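Local coordinates for protein transcriptional regulator, LacI family (Arthrobacter sp., PDB 4RKQ) that probably represses transcription as a LacI-type regulator, its periplasmic-binding-protein-like effector domain sensing a sugar or related small molecule, at residues 95-108 against 249-261. Numbering follows the deposited sequence.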
loop_
_atom_site.group_PDB
_atom_site.type_symbol
_atom_site.label_atom_id
_atom_site.label_comp_id
_atom_site.label_asym_id
_atom_site.label_seq_id
_atom_site.Cartn_x
_atom_site.Cartn_y
_atom_site.Cartn_z
ATOM N N ILE A 95 11.613 4.230 -18.964
ATOM C CA ILE A 95 11.989 5.155 -17.928
ATOM C C ILE A 95 12.191 4.355 -16.650
ATOM O O ILE A 95 11.233 3.834 -16.088
ATOM C CB ILE A 95 10.894 6.212 -17.707
ATOM C CG1 ILE A 95 10.722 6.994 -19.026
ATOM C CG2 ILE A 95 11.298 7.147 -16.572
ATOM C CD1 ILE A 95 9.569 7.902 -19.032
ATOM N N VAL A 96 13.419 4.292 -16.182
ATOM C CA VAL A 96 13.749 3.692 -14.857
ATOM C C VAL A 96 13.972 4.689 -13.755
ATOM O O VAL A 96 14.425 5.802 -13.985
ATOM C CB VAL A 96 15.018 2.799 -14.934
ATOM C CG1 VAL A 96 14.772 1.573 -15.782
ATOM C CG2 VAL A 96 16.216 3.575 -15.475
ATOM N N LEU A 97 13.690 4.274 -12.526
ATOM C CA LEU A 97 13.950 5.095 -11.393
ATOM C C LEU A 97 14.937 4.444 -10.456
ATOM O O LEU A 97 14.953 3.218 -10.287
ATOM C CB LEU A 97 12.670 5.313 -10.596
ATOM C CG LEU A 97 11.647 6.152 -11.330
ATOM C CD1 LEU A 97 10.731 5.331 -12.232
ATOM C CD2 LEU A 97 10.863 6.938 -10.303
ATOM N N ASP A 98 15.759 5.292 -9.850
ATOM C CA ASP A 98 16.586 4.909 -8.704
ATOM C C ASP A 98 17.643 3.848 -9.001
ATOM O O ASP A 98 18.039 3.110 -8.112
ATOM C CB ASP A 98 15.678 4.502 -7.530
ATOM C CG ASP A 98 16.370 4.654 -6.173
ATOM O OD1 ASP A 98 17.164 5.590 -6.030
ATOM O OD2 ASP A 98 16.176 3.807 -5.278
ATOM N N GLU A 99 18.160 3.812 -10.228
ATOM C CA GLU A 99 19.266 2.919 -10.551
ATOM C C GLU A 99 20.087 3.487 -11.678
ATOM O O GLU A 99 19.703 4.459 -12.285
ATOM C CB GLU A 99 18.782 1.499 -10.861
ATOM C CG GLU A 99 17.918 1.321 -12.114
ATOM C CD GLU A 99 17.688 -0.189 -12.455
ATOM O OE1 GLU A 99 18.406 -0.746 -13.285
ATOM O OE2 GLU A 99 16.839 -0.825 -11.860
ATOM N N ASN A 100 21.231 2.878 -11.962
ATOM C CA ASN A 100 22.076 3.304 -13.067
ATOM C C ASN A 100 21.294 2.930 -14.339
ATOM O O ASN A 100 20.984 1.778 -14.556
ATOM C CB ASN A 100 23.405 2.561 -13.027
ATOM C CG ASN A 100 24.338 2.932 -14.190
ATOM O OD1 ASN A 100 23.921 3.125 -15.325
ATOM N ND2 ASN A 100 25.636 2.977 -13.895
ATOM N N PRO A 101 20.973 3.916 -15.173
ATOM C CA PRO A 101 20.032 3.614 -16.259
ATOM C C PRO A 101 20.651 2.916 -17.469
ATOM O O PRO A 101 19.918 2.508 -18.379
ATOM C CB PRO A 101 19.522 5.011 -16.661
ATOM C CG PRO A 101 20.583 5.960 -16.232
ATOM C CD PRO A 101 21.233 5.359 -15.025
ATOM N N GLY A 102 21.983 2.847 -17.537
ATOM C CA GLY A 102 22.649 2.356 -18.743
ATOM C C GLY A 102 22.063 3.089 -19.941
ATOM O O GLY A 102 21.926 4.323 -19.908
ATOM N N GLY A 103 21.675 2.320 -20.967
ATOM C CA GLY A 103 21.101 2.839 -22.182
ATOM C C GLY A 103 19.593 3.056 -22.164
ATOM O O GLY A 103 18.997 3.273 -23.215
ATOM N N ALA A 104 18.960 3.037 -21.004
ATOM C CA ALA A 104 17.516 3.291 -20.944
ATOM C C ALA A 104 17.229 4.685 -21.498
ATOM O O ALA A 104 18.017 5.595 -21.350
ATOM C CB ALA A 104 17.037 3.164 -19.533
ATOM N N ALA A 105 16.125 4.808 -22.206
ATOM C CA ALA A 105 15.709 6.059 -22.824
ATOM C C ALA A 105 15.588 7.192 -21.836
ATOM O O ALA A 105 15.904 8.316 -22.178
ATOM C CB ALA A 105 14.381 5.865 -23.557
ATOM N N GLY A 106 15.119 6.890 -20.619
ATOM C CA GLY A 106 14.894 7.888 -19.618
ATOM C C GLY A 106 15.189 7.378 -18.249
ATOM O O GLY A 106 15.116 6.166 -17.995
ATOM N N SER A 107 15.490 8.308 -17.355
ATOM C CA SER A 107 15.864 7.948 -15.951
ATOM C C SER A 107 15.547 9.059 -15.004
ATOM O O SER A 107 15.735 10.218 -15.305
ATOM C CB SER A 107 17.365 7.656 -15.844
ATOM O OG SER A 107 17.738 7.135 -14.582
ATOM N N ILE A 108 15.072 8.676 -13.828
ATOM C CA ILE A 108 14.861 9.580 -12.716
ATOM C C ILE A 108 15.737 9.050 -11.553
ATOM O O ILE A 108 15.667 7.876 -11.189
ATOM C CB ILE A 108 13.382 9.571 -12.231
ATOM C CG1 ILE A 108 12.319 9.836 -13.304
ATOM C CG2 ILE A 108 13.198 10.470 -11.022
ATOM C CD1 ILE A 108 12.420 11.140 -14.041
ATOM N N VAL A 249 7.089 13.050 -8.319
ATOM C CA VAL A 249 7.838 11.915 -8.872
ATOM C C VAL A 249 7.102 11.346 -10.077
ATOM O O VAL A 249 7.692 11.108 -11.152
ATOM C CB VAL A 249 8.088 10.791 -7.863
ATOM C CG1 VAL A 249 8.840 9.674 -8.559
ATOM C CG2 VAL A 249 8.893 11.290 -6.680
ATOM N N GLY A 250 5.807 11.125 -9.888
ATOM C CA GLY A 250 4.898 10.751 -10.971
ATOM C C GLY A 250 4.914 11.682 -12.159
ATOM O O GLY A 250 5.004 11.230 -13.322
ATOM N N ARG A 251 4.808 12.988 -11.909
ATOM C CA ARG A 251 4.897 13.933 -13.029
ATOM C C ARG A 251 6.243 13.896 -13.737
ATOM O O ARG A 251 6.317 14.007 -14.955
ATOM C CB ARG A 251 4.545 15.346 -12.562
ATOM C CG ARG A 251 4.353 16.369 -13.652
ATOM C CD ARG A 251 3.470 17.536 -13.200
ATOM N NE ARG A 251 3.610 17.864 -11.781
ATOM C CZ ARG A 251 4.667 18.465 -11.222
ATOM N NH1 ARG A 251 4.662 18.706 -9.916
ATOM N NH2 ARG A 251 5.733 18.815 -11.937
ATOM N N ALA A 252 7.329 13.777 -13.005
ATOM C CA ALA A 252 8.632 13.757 -13.646
ATOM C C ALA A 252 8.728 12.566 -14.612
ATOM O O ALA A 252 9.228 12.680 -15.731
ATOM C CB ALA A 252 9.712 13.666 -12.581
ATOM N N ALA A 253 8.282 11.397 -14.178
ATOM C CA ALA A 253 8.256 10.212 -15.074
ATOM C C ALA A 253 7.332 10.369 -16.287
ATOM O O ALA A 253 7.711 10.126 -17.401
ATOM C CB ALA A 253 7.906 8.953 -14.285
ATOM N N VAL A 254 6.093 10.750 -16.073
ATOM C CA VAL A 254 5.154 10.868 -17.167
ATOM C C VAL A 254 5.527 11.986 -18.118
ATOM O O VAL A 254 5.451 11.821 -19.338
ATOM C CB VAL A 254 3.737 11.118 -16.633
ATOM C CG1 VAL A 254 2.766 11.482 -17.767
ATOM C CG2 VAL A 254 3.278 9.908 -15.871
ATOM N N GLU A 255 6.014 13.096 -17.587
ATOM C CA GLU A 255 6.419 14.186 -18.475
ATOM C C GLU A 255 7.657 13.812 -19.284
ATOM O O GLU A 255 7.748 14.093 -20.471
ATOM C CB GLU A 255 6.641 15.464 -17.677
ATOM C CG GLU A 255 5.310 16.026 -17.252
ATOM C CD GLU A 255 5.448 17.347 -16.516
ATOM O OE1 GLU A 255 6.566 17.713 -16.098
ATOM O OE2 GLU A 255 4.419 18.014 -16.333
ATOM N N LEU A 256 8.593 13.107 -18.674
ATOM C CA LEU A 256 9.686 12.580 -19.441
ATOM C C LEU A 256 9.179 11.665 -20.572
ATOM O O LEU A 256 9.675 11.716 -21.715
ATOM C CB LEU A 256 10.612 11.809 -18.500
ATOM C CG LEU A 256 11.931 11.311 -18.980
ATOM C CD1 LEU A 256 12.657 12.364 -19.798
ATOM C CD2 LEU A 256 12.762 10.907 -17.767
ATOM N N LEU A 257 8.224 10.789 -20.265
ATOM C CA LEU A 257 7.739 9.853 -21.285
ATOM C C LEU A 257 7.003 10.622 -22.384
ATOM O O LEU A 257 7.127 10.310 -23.542
ATOM C CB LEU A 257 6.795 8.843 -20.674
ATOM C CG LEU A 257 6.235 7.798 -21.623
ATOM C CD1 LEU A 257 7.338 7.066 -22.389
ATOM C CD2 LEU A 257 5.388 6.842 -20.782
ATOM N N VAL A 258 6.237 11.648 -22.007
ATOM C CA VAL A 258 5.605 12.492 -23.046
ATOM C C VAL A 258 6.664 13.036 -24.023
ATOM O O VAL A 258 6.472 13.003 -25.240
ATOM C CB VAL A 258 4.799 13.659 -22.448
ATOM C CG1 VAL A 258 4.339 14.626 -23.552
ATOM C CG2 VAL A 258 3.595 13.138 -21.659
ATOM N N GLY A 259 7.781 13.520 -23.490
ATOM C CA GLY A 259 8.819 14.135 -24.288
ATOM C C GLY A 259 9.557 13.130 -25.150
ATOM O O GLY A 259 9.967 13.408 -26.305
ATOM N N LEU A 260 9.729 11.940 -24.613
ATOM C CA LEU A 260 10.364 10.860 -25.372
ATOM C C LEU A 260 9.451 10.382 -26.486
ATOM O O LEU A 260 9.924 10.134 -27.597
ATOM C CB LEU A 260 10.748 9.675 -24.463
ATOM C CG LEU A 260 11.926 9.974 -23.514
ATOM C CD1 LEU A 260 11.983 8.986 -22.368
ATOM C CD2 LEU A 260 13.221 9.965 -24.295
ATOM N N LEU A 261 8.157 10.214 -26.198
ATOM C CA LEU A 261 7.214 9.751 -27.237
ATOM C C LEU A 261 7.047 10.785 -28.361
ATOM O O LEU A 261 6.813 10.423 -29.497
ATOM C CB LEU A 261 5.818 9.409 -26.671
ATOM C CG LEU A 261 5.776 8.163 -25.774
ATOM C CD1 LEU A 261 4.437 8.125 -25.058
ATOM C CD2 LEU A 261 6.075 6.865 -26.515
#
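Ile95 drives its CD1 methyl against one turn of helix 249-261, where it lies 3.4 Å from Leu257 CB, tighter than a usual carbon contact, and 3.3 Å from the carbonyl oxygen Ala253 O. With CG1 anti to its own carbonyl carbon (chi1 -61°) and CD1 extended beyond it, the methyl reaches between Ala253, Leu256 and Leu257, while CG1 rests on Leu260 CD1. The other apolar pairs spread along the helix on both sides of this point. Ile108 and Leu256 lie alongside each other, pointing opposite ways, with Ile108 CD1 3.7 Å from Leu256 CD2 and 4.0 Å from Ala252 CB. Nearer the N-terminal end of helix 249-261, Leu97 CD2 meets Val249 CG1 at 3.8 Å; toward its C-terminal end Leu260 CD1 packs on Ala105 CB at 4.1 Å. Gly106 brings bare backbone close to the helix, its CA touching the methyls of Leu256 and Leu260. No hydrogen bond spans the interface; the helix bonds along itself, and the two parallel strands are joined to each other by Val96 N to Gly106 O and Ile108 N to Val96 O. The helix runs nearly antiparallel to both, at 156° to 95-97 and 167° to 106-108. A helix laid on parallel strands in this way is the helix-on-sheet packing of the Rossmann-like α/β subdomains in the periplasmic-binding-protein fold of LacI regulators. Strand 73-76 continues the apolar surface through Ile75, which touches Ile95, Leu97 and Leu257; strand 273-281 flanks Ile108 with Thr274 and Leu276, and Phe33 of helix 29-43 covers Leu97 and Val249.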